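Local coordinates for protein particle-associated lyase (PDB 4Y9V) that probably degrades the capsular polysaccharide of Acinetobacter baumannii as a trimeric phage tailspike lyase, at residues A[574-579]-A[608-613]. Sequence-based numbering, arbitrary orientation.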
loop_
_atom_site.group_PDB
_atom_site.type_symbol
_atom_site.label_atom_id
_atom_site.label_comp_id
_atom_site.label_asym_id
_atom_site.label_seq_id
_atom_site.Cartn_x
_atom_site.Cartn_y
_atom_site.Cartn_z
ATOM N N PHE A 574 33.663 -44.790 14.383
ATOM C CA PHE A 574 33.308 -45.856 13.475
ATOM C C PHE A 574 34.370 -46.962 13.360
ATOM O O PHE A 574 34.202 -47.861 12.543
ATOM C CB PHE A 574 32.993 -45.322 12.065
ATOM C CG PHE A 574 31.702 -44.505 12.034
ATOM C CD1 PHE A 574 30.485 -45.081 12.320
ATOM C CD2 PHE A 574 31.728 -43.151 11.696
ATOM C CE1 PHE A 574 29.303 -44.360 12.269
ATOM C CE2 PHE A 574 30.549 -42.421 11.674
ATOM C CZ PHE A 574 29.347 -43.015 11.933
ATOM N N ASN A 575 35.418 -46.890 14.192
ATOM C CA ASN A 575 36.476 -47.897 14.146
ATOM C C ASN A 575 36.801 -48.404 15.538
ATOM O O ASN A 575 37.082 -47.640 16.449
ATOM C CB ASN A 575 37.777 -47.298 13.522
ATOM C CG ASN A 575 37.531 -47.049 12.066
ATOM O OD1 ASN A 575 37.604 -47.969 11.231
ATOM N ND2 ASN A 575 37.113 -45.828 11.723
ATOM N N GLU A 576 36.830 -49.751 15.605
ATOM C CA GLU A 576 37.166 -50.461 16.853
ATOM C C GLU A 576 38.642 -50.286 17.213
ATOM O O GLU A 576 38.983 -50.247 18.402
ATOM C CB GLU A 576 36.861 -51.946 16.650
ATOM C CG GLU A 576 35.342 -52.184 16.501
ATOM C CD GLU A 576 34.707 -51.861 15.148
ATOM O OE1 GLU A 576 35.408 -51.843 14.126
ATOM O OE2 GLU A 576 33.515 -51.666 15.097
ATOM N N ASP A 577 39.497 -50.116 16.208
ATOM C CA ASP A 577 40.930 -49.937 16.395
ATOM C C ASP A 577 41.377 -49.064 15.251
ATOM O O ASP A 577 41.386 -49.459 14.104
ATOM C CB ASP A 577 41.664 -51.273 16.330
ATOM C CG ASP A 577 43.142 -51.171 16.568
ATOM O OD1 ASP A 577 43.706 -50.076 16.454
ATOM O OD2 ASP A 577 43.738 -52.226 16.848
ATOM N N THR A 578 41.764 -47.785 15.546
ATOM C CA THR A 578 42.122 -46.874 14.499
ATOM C C THR A 578 43.476 -47.180 13.881
ATOM O O THR A 578 43.811 -46.524 12.878
ATOM C CB THR A 578 42.074 -45.405 14.978
ATOM O OG1 THR A 578 42.970 -45.319 16.096
ATOM C CG2 THR A 578 40.678 -45.037 15.422
ATOM N N ASN A 579 44.221 -48.146 14.354
ATOM C CA ASN A 579 45.445 -48.632 13.765
ATOM C C ASN A 579 45.132 -49.551 12.586
ATOM O O ASN A 579 46.027 -49.784 11.772
ATOM C CB ASN A 579 46.270 -49.479 14.731
ATOM C CG ASN A 579 46.933 -48.719 15.841
ATOM O OD1 ASN A 579 47.052 -47.517 15.835
ATOM N ND2 ASN A 579 47.385 -49.581 16.775
ATOM N N VAL A 608 29.744 -53.388 9.007
ATOM C CA VAL A 608 29.685 -52.966 10.376
ATOM C C VAL A 608 29.922 -54.123 11.340
ATOM O O VAL A 608 29.380 -55.211 11.173
ATOM C CB VAL A 608 28.315 -52.297 10.672
ATOM C CG1 VAL A 608 28.048 -52.027 12.096
ATOM C CG2 VAL A 608 28.233 -50.972 9.847
ATOM N N VAL A 609 30.705 -53.831 12.393
ATOM C CA VAL A 609 30.966 -54.715 13.506
ATOM C C VAL A 609 30.267 -54.239 14.768
ATOM O O VAL A 609 29.810 -55.062 15.550
ATOM C CB VAL A 609 32.481 -54.873 13.689
ATOM C CG1 VAL A 609 32.805 -55.596 15.008
ATOM C CG2 VAL A 609 33.127 -55.586 12.524
ATOM N N THR A 610 30.211 -52.929 15.008
ATOM C CA THR A 610 29.663 -52.363 16.220
ATOM C C THR A 610 28.506 -51.448 15.856
ATOM O O THR A 610 28.732 -50.446 15.128
ATOM C CB THR A 610 30.742 -51.505 16.949
ATOM O OG1 THR A 610 31.896 -52.309 17.190
ATOM C CG2 THR A 610 30.293 -50.951 18.279
ATOM N N PRO A 611 27.317 -51.688 16.317
ATOM C CA PRO A 611 26.185 -50.761 16.056
ATOM C C PRO A 611 26.531 -49.347 16.564
ATOM O O PRO A 611 27.078 -49.185 17.658
ATOM C CB PRO A 611 25.028 -51.361 16.863
ATOM C CG PRO A 611 25.337 -52.845 16.849
ATOM C CD PRO A 611 26.843 -52.875 17.093
ATOM N N LYS A 612 26.124 -48.354 15.771
ATOM C CA LYS A 612 26.282 -46.948 16.091
ATOM C C LYS A 612 25.014 -46.170 15.719
ATOM O O LYS A 612 24.451 -46.424 14.664
ATOM C CB LYS A 612 27.441 -46.298 15.310
ATOM C CG LYS A 612 28.818 -46.785 15.680
ATOM C CD LYS A 612 29.339 -46.252 16.949
ATOM C CE LYS A 612 30.324 -47.179 17.649
ATOM N NZ LYS A 612 31.252 -46.335 18.443
ATOM N N THR A 613 24.642 -45.215 16.575
ATOM C CA THR A 613 23.495 -44.341 16.331
ATOM C C THR A 613 23.996 -42.960 15.945
ATOM O O THR A 613 24.882 -42.385 16.625
ATOM C CB THR A 613 22.590 -44.273 17.587
ATOM O OG1 THR A 613 22.135 -45.586 17.904
ATOM C CG2 THR A 613 21.416 -43.350 17.378
HETATM O O HOH W 1 31.776 -51.342 13.080
#
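At the far end of the C-terminal Ig-like domain two loops, one between strands 555-561 and 586-594, the other between strands 597-604 and 613-623, are joined where the E576 carboxylate meets V609 and T610. The T610 hydroxyl OG1 donates to E576 OE2 over 2.7 Å, meeting the anti lone pair of that oxygen, on the side away from OE1. Threonine suits the place by offering a short hydroxyl donor close to its own backbone. A water donates a hydrogen bond to the same OE2 at 2.7 Å and accepts one from V609 N at 2.8 Å, so one oxygen grips the facing loop both directly and through solvent. Glutamate fits because its chain, bent at chi2 (78°), brings the carboxylate alongside the threonine while OE1 forms a salt bridge with R584. The positive charge of R584 probably favours the ionised carboxylate. V609 lends a branched hydrocarbon flank, its CB 3.7 Å from E576 OE2.

Deeper in, F574 and K612 make the apolar half. The lysine contributes its methylenes, CB lying 4.1 Å from F574 CE1 and CG the same distance from F574 CD1, the two side chains crossing obliquely. Its NZ hydrogen-bonds to F573 O and makes a cation-pi contact with the F573 ring, so a long aliphatic chain with a charged end serves both needs. F574, flat and wholly apolar, is buried among W569, W604 and F614 and packs on L603 of a neighbouring subunit. Surface hydrogen bonds and a buried aromatic cluster thus join two inter-strand loops at the tip of an Ig-like beta domain, which the tailspike carries beyond its pectin-lyase-like beta-helix.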